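Local coordinates for protein glycerophosphodiester phosphodiesterase (Cytophaga hutchinsonii ATCC 33406, PDB 3CH0) that belongs to the glycerophosphodiester phosphodiesterase family, whose members are built on a TIM-barrel fold, at residues L193-K205 with Y217-A231. Residues are numbered along the deposited sequence; the frame is centred on the assembly and turned at random. Where two conformers were deposited one is given.
Sequences LSYLVETKGTLKK and YSPDVTLVSKKDIDA. With EDO (1,2-ethanediol), chain D; EDO (1,2-ethanediol), chain E.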
loop_
_atom_site.group_PDB
_atom_site.type_symbol
_atom_site.label_atom_id
_atom_site.label_comp_id
_atom_site.label_asym_id
_atom_site.label_seq_id
_atom_site.Cartn_x
_atom_site.Cartn_y
_atom_site.Cartn_z
ATOM N N LEU A 193 -5.914 1.965 -11.765
ATOM C CA LEU A 193 -6.502 1.532 -10.510
ATOM C C LEU A 193 -6.260 0.060 -10.277
ATOM O O LEU A 193 -6.315 -0.769 -11.197
ATOM C CB LEU A 193 -7.986 1.848 -10.506
ATOM C CG LEU A 193 -8.373 3.299 -10.724
ATOM C CD1 LEU A 193 -9.907 3.439 -10.680
ATOM C CD2 LEU A 193 -7.722 4.219 -9.678
ATOM N N SER A 194 -6.074 -0.274 -8.994
ATOM C CA SER A 194 -6.046 -1.608 -8.534
ATOM C C SER A 194 -7.163 -1.889 -7.518
ATOM O O SER A 194 -7.346 -1.163 -6.514
ATOM C CB SER A 194 -4.696 -1.878 -7.856
ATOM O OG SER A 194 -4.710 -3.192 -7.235
ATOM N N TYR A 195 -7.915 -2.972 -7.789
ATOM C CA TYR A 195 -9.005 -3.370 -6.977
ATOM C C TYR A 195 -8.580 -4.463 -5.985
ATOM O O TYR A 195 -8.238 -5.586 -6.348
ATOM C CB TYR A 195 -10.068 -3.949 -7.939
ATOM C CG TYR A 195 -11.325 -4.501 -7.364
ATOM C CD1 TYR A 195 -11.905 -3.958 -6.218
ATOM C CD2 TYR A 195 -12.041 -5.450 -8.083
ATOM C CE1 TYR A 195 -13.132 -4.438 -5.736
ATOM C CE2 TYR A 195 -13.239 -5.930 -7.637
ATOM C CZ TYR A 195 -13.797 -5.421 -6.489
ATOM O OH TYR A 195 -15.029 -5.848 -5.985
ATOM N N LEU A 196 -8.536 -4.050 -4.725
ATOM C CA LEU A 196 -8.202 -4.916 -3.624
ATOM C C LEU A 196 -9.428 -5.700 -3.196
ATOM O O LEU A 196 -10.503 -5.140 -2.986
ATOM C CB LEU A 196 -7.669 -4.135 -2.429
ATOM C CG LEU A 196 -6.311 -3.496 -2.607
ATOM C CD1 LEU A 196 -5.976 -2.443 -1.531
ATOM C CD2 LEU A 196 -5.266 -4.624 -2.597
ATOM N N VAL A 197 -9.232 -7.017 -3.069
ATOM C CA VAL A 197 -10.293 -7.963 -2.739
ATOM C C VAL A 197 -9.833 -8.899 -1.645
ATOM O O VAL A 197 -8.783 -9.506 -1.724
ATOM C CB VAL A 197 -10.746 -8.776 -3.980
ATOM C CG1 VAL A 197 -11.740 -9.908 -3.516
ATOM C CG2 VAL A 197 -11.306 -7.792 -5.001
ATOM N N GLU A 198 -10.660 -9.016 -0.616
ATOM C CA GLU A 198 -10.372 -9.989 0.475
ATOM C C GLU A 198 -11.552 -10.889 0.880
ATOM O O GLU A 198 -11.417 -11.624 1.842
ATOM C CB GLU A 198 -9.793 -9.277 1.703
ATOM C CG GLU A 198 -10.709 -8.391 2.412
ATOM C CD GLU A 198 -10.065 -7.760 3.638
ATOM O OE1 GLU A 198 -8.951 -8.193 4.041
ATOM O OE2 GLU A 198 -10.702 -6.833 4.176
ATOM N N THR A 199 -12.682 -10.801 0.201
ATOM C CA THR A 199 -13.884 -11.531 0.604
ATOM C C THR A 199 -14.024 -12.752 -0.305
ATOM O O THR A 199 -13.502 -12.830 -1.399
ATOM C CB THR A 199 -15.126 -10.618 0.503
ATOM O OG1 THR A 199 -15.139 -10.037 -0.796
ATOM C CG2 THR A 199 -15.066 -9.529 1.537
ATOM N N LYS A 200 -14.805 -13.697 0.195
ATOM C CA LYS A 200 -15.259 -14.821 -0.576
ATOM C C LYS A 200 -16.140 -14.331 -1.733
ATOM O O LYS A 200 -17.013 -13.491 -1.579
ATOM C CB LYS A 200 -16.017 -15.793 0.351
ATOM C CG LYS A 200 -16.508 -17.015 -0.346
ATOM C CD LYS A 200 -16.992 -18.067 0.633
ATOM C CE LYS A 200 -17.178 -19.431 -0.063
ATOM N NZ LYS A 200 -18.372 -19.345 -0.907
ATOM N N GLY A 201 -15.916 -14.940 -2.877
ATOM C CA GLY A 201 -16.706 -14.636 -4.048
ATOM C C GLY A 201 -16.073 -15.102 -5.326
ATOM O O GLY A 201 -14.837 -15.160 -5.493
ATOM N N THR A 202 -16.916 -15.439 -6.284
ATOM C CA THR A 202 -16.404 -15.651 -7.626
ATOM C C THR A 202 -15.803 -14.360 -8.199
ATOM O O THR A 202 -16.179 -13.241 -7.779
ATOM C CB THR A 202 -17.497 -16.145 -8.596
ATOM O OG1 THR A 202 -18.473 -15.118 -8.762
ATOM C CG2 THR A 202 -18.174 -17.430 -8.044
ATOM N N LEU A 203 -14.897 -14.514 -9.145
ATOM C CA LEU A 203 -14.328 -13.359 -9.809
ATOM C C LEU A 203 -15.434 -12.517 -10.426
ATOM O O LEU A 203 -15.407 -11.304 -10.343
ATOM C CB LEU A 203 -13.276 -13.747 -10.848
ATOM C CG LEU A 203 -12.645 -12.672 -11.711
ATOM C CD1 LEU A 203 -11.734 -11.847 -10.803
ATOM C CD2 LEU A 203 -11.817 -13.239 -12.873
ATOM N N LYS A 204 -16.411 -13.170 -11.080
ATOM C CA LYS A 204 -17.515 -12.444 -11.698
ATOM C C LYS A 204 -18.270 -11.610 -10.679
ATOM O O LYS A 204 -18.572 -10.458 -10.936
ATOM C CB LYS A 204 -18.474 -13.445 -12.343
ATOM C CG LYS A 204 -19.700 -12.816 -12.964
ATOM C CD LYS A 204 -20.532 -13.867 -13.772
ATOM C CE LYS A 204 -21.890 -13.274 -14.260
ATOM N N LYS A 205 -18.571 -12.184 -9.516
ATOM C CA LYS A 205 -19.308 -11.446 -8.486
ATOM C C LYS A 205 -18.472 -10.305 -7.826
ATOM O O LYS A 205 -19.038 -9.321 -7.332
ATOM C CB LYS A 205 -19.883 -12.369 -7.405
ATOM C CG LYS A 205 -21.046 -13.268 -7.847
ATOM C CD LYS A 205 -22.343 -12.503 -8.066
ATOM C CE LYS A 205 -23.522 -13.466 -8.301
ATOM N NZ LYS A 205 -23.619 -14.527 -7.240
ATOM N N TYR A 217 -6.209 -6.507 -10.718
ATOM C CA TYR A 217 -6.993 -7.232 -9.761
ATOM C C TYR A 217 -5.999 -7.690 -8.684
ATOM O O TYR A 217 -4.989 -8.345 -8.987
ATOM C CB TYR A 217 -7.675 -8.431 -10.427
ATOM C CG TYR A 217 -8.677 -9.115 -9.567
ATOM C CD1 TYR A 217 -9.923 -8.543 -9.301
ATOM C CD2 TYR A 217 -8.377 -10.320 -8.984
ATOM C CE1 TYR A 217 -10.852 -9.144 -8.486
ATOM C CE2 TYR A 217 -9.288 -10.926 -8.185
ATOM C CZ TYR A 217 -10.552 -10.362 -7.952
ATOM O OH TYR A 217 -11.516 -10.935 -7.134
ATOM N N SER A 218 -6.262 -7.345 -7.437
ATOM C CA SER A 218 -5.261 -7.522 -6.367
ATOM C C SER A 218 -5.943 -8.216 -5.174
ATOM O O SER A 218 -6.337 -7.558 -4.206
ATOM C CB SER A 218 -4.657 -6.165 -5.986
ATOM O OG SER A 218 -3.573 -6.310 -5.107
ATOM N N PRO A 219 -6.068 -9.564 -5.225
ATOM C CA PRO A 219 -6.692 -10.343 -4.174
ATOM C C PRO A 219 -5.723 -10.888 -3.125
ATOM O O PRO A 219 -4.551 -11.065 -3.406
ATOM C CB PRO A 219 -7.248 -11.528 -4.975
ATOM C CG PRO A 219 -6.155 -11.770 -5.979
ATOM C CD PRO A 219 -5.653 -10.410 -6.363
ATOM N N ASP A 220 -6.272 -11.111 -1.929
ATOM C CA ASP A 220 -5.608 -11.922 -0.906
ATOM C C ASP A 220 -5.154 -13.207 -1.590
ATOM O O ASP A 220 -5.944 -13.863 -2.323
ATOM C CB ASP A 220 -6.634 -12.181 0.175
ATOM C CG ASP A 220 -6.077 -12.847 1.403
ATOM O OD1 ASP A 220 -5.283 -13.749 1.272
ATOM O OD2 ASP A 220 -6.553 -12.536 2.513
ATOM N N VAL A 221 -3.891 -13.553 -1.370
ATOM C CA VAL A 221 -3.301 -14.726 -1.983
ATOM C C VAL A 221 -4.159 -15.983 -1.817
ATOM O O VAL A 221 -4.187 -16.823 -2.731
ATOM C CB VAL A 221 -1.867 -14.937 -1.477
ATOM C CG1 VAL A 221 -1.848 -15.131 0.029
ATOM C CG2 VAL A 221 -1.207 -16.105 -2.217
ATOM N N THR A 222 -4.820 -16.122 -0.670
ATOM C CA THR A 222 -5.592 -17.342 -0.442
ATOM C C THR A 222 -6.688 -17.538 -1.485
ATOM O O THR A 222 -7.174 -18.670 -1.684
ATOM C CB THR A 222 -6.260 -17.364 0.923
ATOM O OG1 THR A 222 -7.170 -16.250 1.012
ATOM C CG2 THR A 222 -5.213 -17.347 2.048
ATOM N N LEU A 223 -7.127 -16.434 -2.103
ATOM C CA LEU A 223 -8.229 -16.426 -3.060
ATOM C C LEU A 223 -7.831 -16.735 -4.506
ATOM O O LEU A 223 -8.700 -16.971 -5.375
ATOM C CB LEU A 223 -8.978 -15.069 -3.016
ATOM C CG LEU A 223 -9.569 -14.623 -1.696
ATOM C CD1 LEU A 223 -9.991 -13.153 -1.808
ATOM C CD2 LEU A 223 -10.733 -15.508 -1.289
ATOM N N VAL A 224 -6.527 -16.717 -4.773
ATOM C CA VAL A 224 -6.046 -16.832 -6.115
ATOM C C VAL A 224 -6.206 -18.253 -6.645
ATOM O O VAL A 224 -5.877 -19.207 -5.969
ATOM C CB VAL A 224 -4.571 -16.436 -6.187
ATOM C CG1 VAL A 224 -3.980 -16.625 -7.580
ATOM C CG2 VAL A 224 -4.442 -14.958 -5.748
ATOM N N SER A 225 -6.736 -18.318 -7.861
ATOM C CA SER A 225 -6.761 -19.535 -8.653
ATOM C C SER A 225 -6.316 -19.317 -10.044
ATOM O O SER A 225 -6.403 -18.217 -10.581
ATOM C CB SER A 225 -8.146 -20.135 -8.695
ATOM O OG SER A 225 -9.040 -19.358 -9.434
ATOM N N LYS A 226 -5.806 -20.386 -10.660
ATOM C CA LYS A 226 -5.309 -20.288 -12.012
ATOM C C LYS A 226 -6.458 -19.915 -12.941
ATOM O O LYS A 226 -6.278 -19.135 -13.875
ATOM C CB LYS A 226 -4.646 -21.583 -12.465
ATOM C CG LYS A 226 -4.153 -21.550 -13.915
ATOM C CD LYS A 226 -3.118 -20.471 -14.146
ATOM C CE LYS A 226 -2.610 -20.375 -15.609
ATOM N NZ LYS A 226 -2.192 -18.972 -15.976
ATOM N N LYS A 227 -7.639 -20.464 -12.674
ATOM C CA LYS A 227 -8.804 -20.119 -13.462
ATOM C C LYS A 227 -9.074 -18.608 -13.421
ATOM O O LYS A 227 -9.155 -17.995 -14.468
ATOM C CB LYS A 227 -10.041 -20.954 -13.062
ATOM C CG LYS A 227 -10.118 -22.307 -13.795
ATOM N N ASP A 228 -9.116 -18.018 -12.216
ATOM C CA ASP A 228 -9.414 -16.586 -12.029
ATOM C C ASP A 228 -8.302 -15.734 -12.656
ATOM O O ASP A 228 -8.553 -14.677 -13.210
ATOM C CB ASP A 228 -9.637 -16.222 -10.550
ATOM C CG ASP A 228 -10.999 -16.634 -10.036
ATOM O OD1 ASP A 228 -11.787 -17.230 -10.837
ATOM O OD2 ASP A 228 -11.286 -16.304 -8.835
ATOM N N ILE A 229 -7.056 -16.197 -12.571
ATOM C CA ILE A 229 -5.965 -15.475 -13.197
ATOM C C ILE A 229 -6.209 -15.391 -14.709
ATOM O O ILE A 229 -6.110 -14.318 -15.326
ATOM C CB ILE A 229 -4.648 -16.180 -12.936
ATOM C CG1 ILE A 229 -4.189 -15.942 -11.474
ATOM C CG2 ILE A 229 -3.541 -15.676 -13.887
ATOM C CD1 ILE A 229 -3.063 -16.860 -11.035
ATOM N N ASP A 230 -6.528 -16.543 -15.293
ATOM C CA ASP A 230 -6.747 -16.626 -16.739
ATOM C C ASP A 230 -7.970 -15.791 -17.158
ATOM O O ASP A 230 -7.910 -15.073 -18.173
ATOM C CB ASP A 230 -6.933 -18.087 -17.155
ATOM C CG ASP A 230 -5.673 -18.878 -17.078
ATOM O OD1 ASP A 230 -4.566 -18.286 -17.059
ATOM O OD2 ASP A 230 -5.810 -20.119 -17.112
ATOM N N ALA A 231 -9.040 -15.813 -16.368
ATOM C CA ALA A 231 -10.208 -14.988 -16.618
ATOM C C ALA A 231 -9.884 -13.489 -16.560
ATOM O O ALA A 231 -10.336 -12.683 -17.382
ATOM C CB ALA A 231 -11.371 -15.355 -15.682
HETATM C C1 EDO D . -9.540 -14.274 2.254
HETATM O O1 EDO D . -10.965 -14.224 2.439
HETATM C C2 EDO D . -8.861 -14.497 3.588
HETATM O O2 EDO D . -7.487 -14.818 3.502
HETATM C C1 EDO E . -2.293 -13.004 2.633
HETATM O O1 EDO E . -1.828 -11.861 3.322
HETATM C C2 EDO E . -2.807 -14.067 3.609
HETATM O O2 EDO E . -4.178 -13.846 3.937
HETATM O O HOH W 1 -2.844 -3.605 -5.348
HETATM O O HOH W 2 -7.423 -10.884 4.240
HETATM O O HOH W 3 -13.013 -16.684 -6.942
HETATM O O HOH W 4 -14.417 -17.161 -10.057
#
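Tyr195, Leu196 and Val197 pair in parallel register with Tyr217, Ser218 and Pro219, a worked example of how neighbouring strands of a TIM barrel are joined. Three backbone bonds tie them: Ser218 N gives to Tyr195 O (2.9 Å), Val197 N to Ser218 O, and Asp220 N to Val197 O (3.0 Å), the last running almost straight on from the carbonyl. The bonds come from alternate residues of the second strand, Ser218 and Asp220, as in any parallel ladder, and Pro219 lies between them; CA of Pro219 adds a CH···O contact to Val197 O.

Apolar packing fills the face carrying Tyr195, Val197 and Tyr217. With chi1 at -171°, CG anti to the backbone N, the Tyr217 ring runs beneath Leu203, whose CD1 sits over one ring face, 3.6 Å from the centroid, in a CH-pi contact. The other methyl of Leu203, CD2, reaches Ala231 CB at 3.5 Å, so one leucine bridges strand and helix. Val197 CG2 lies over the centre of the Tyr195 ring and also touches Tyr217 CE1 (3.8 Å). Leu223 CD1 reaches Val197 CG1 at 4.1 Å and also touches Thr199 O.

Water joins the polar groups. On the opposite sheet face one molecule links Ser194 OG and Ser218 OG, the latter also bonded to Ile240 O. Two others connect the Asp228 carboxylate to Gly201 O and Leu203 N, and a fourth spans Glu198 OE1 and Asp220 OD2, probably easing the proximity of two like charges. Asp220 OD1 also takes Thr222 N in an Asx turn.

Strands 192-197 and 216-219, with helix 203-207 between them, form a beta-alpha-beta unit of the barrel; strands 171-175 and 238-239 flank the pair, and helix 178-187 packs on Tyr195.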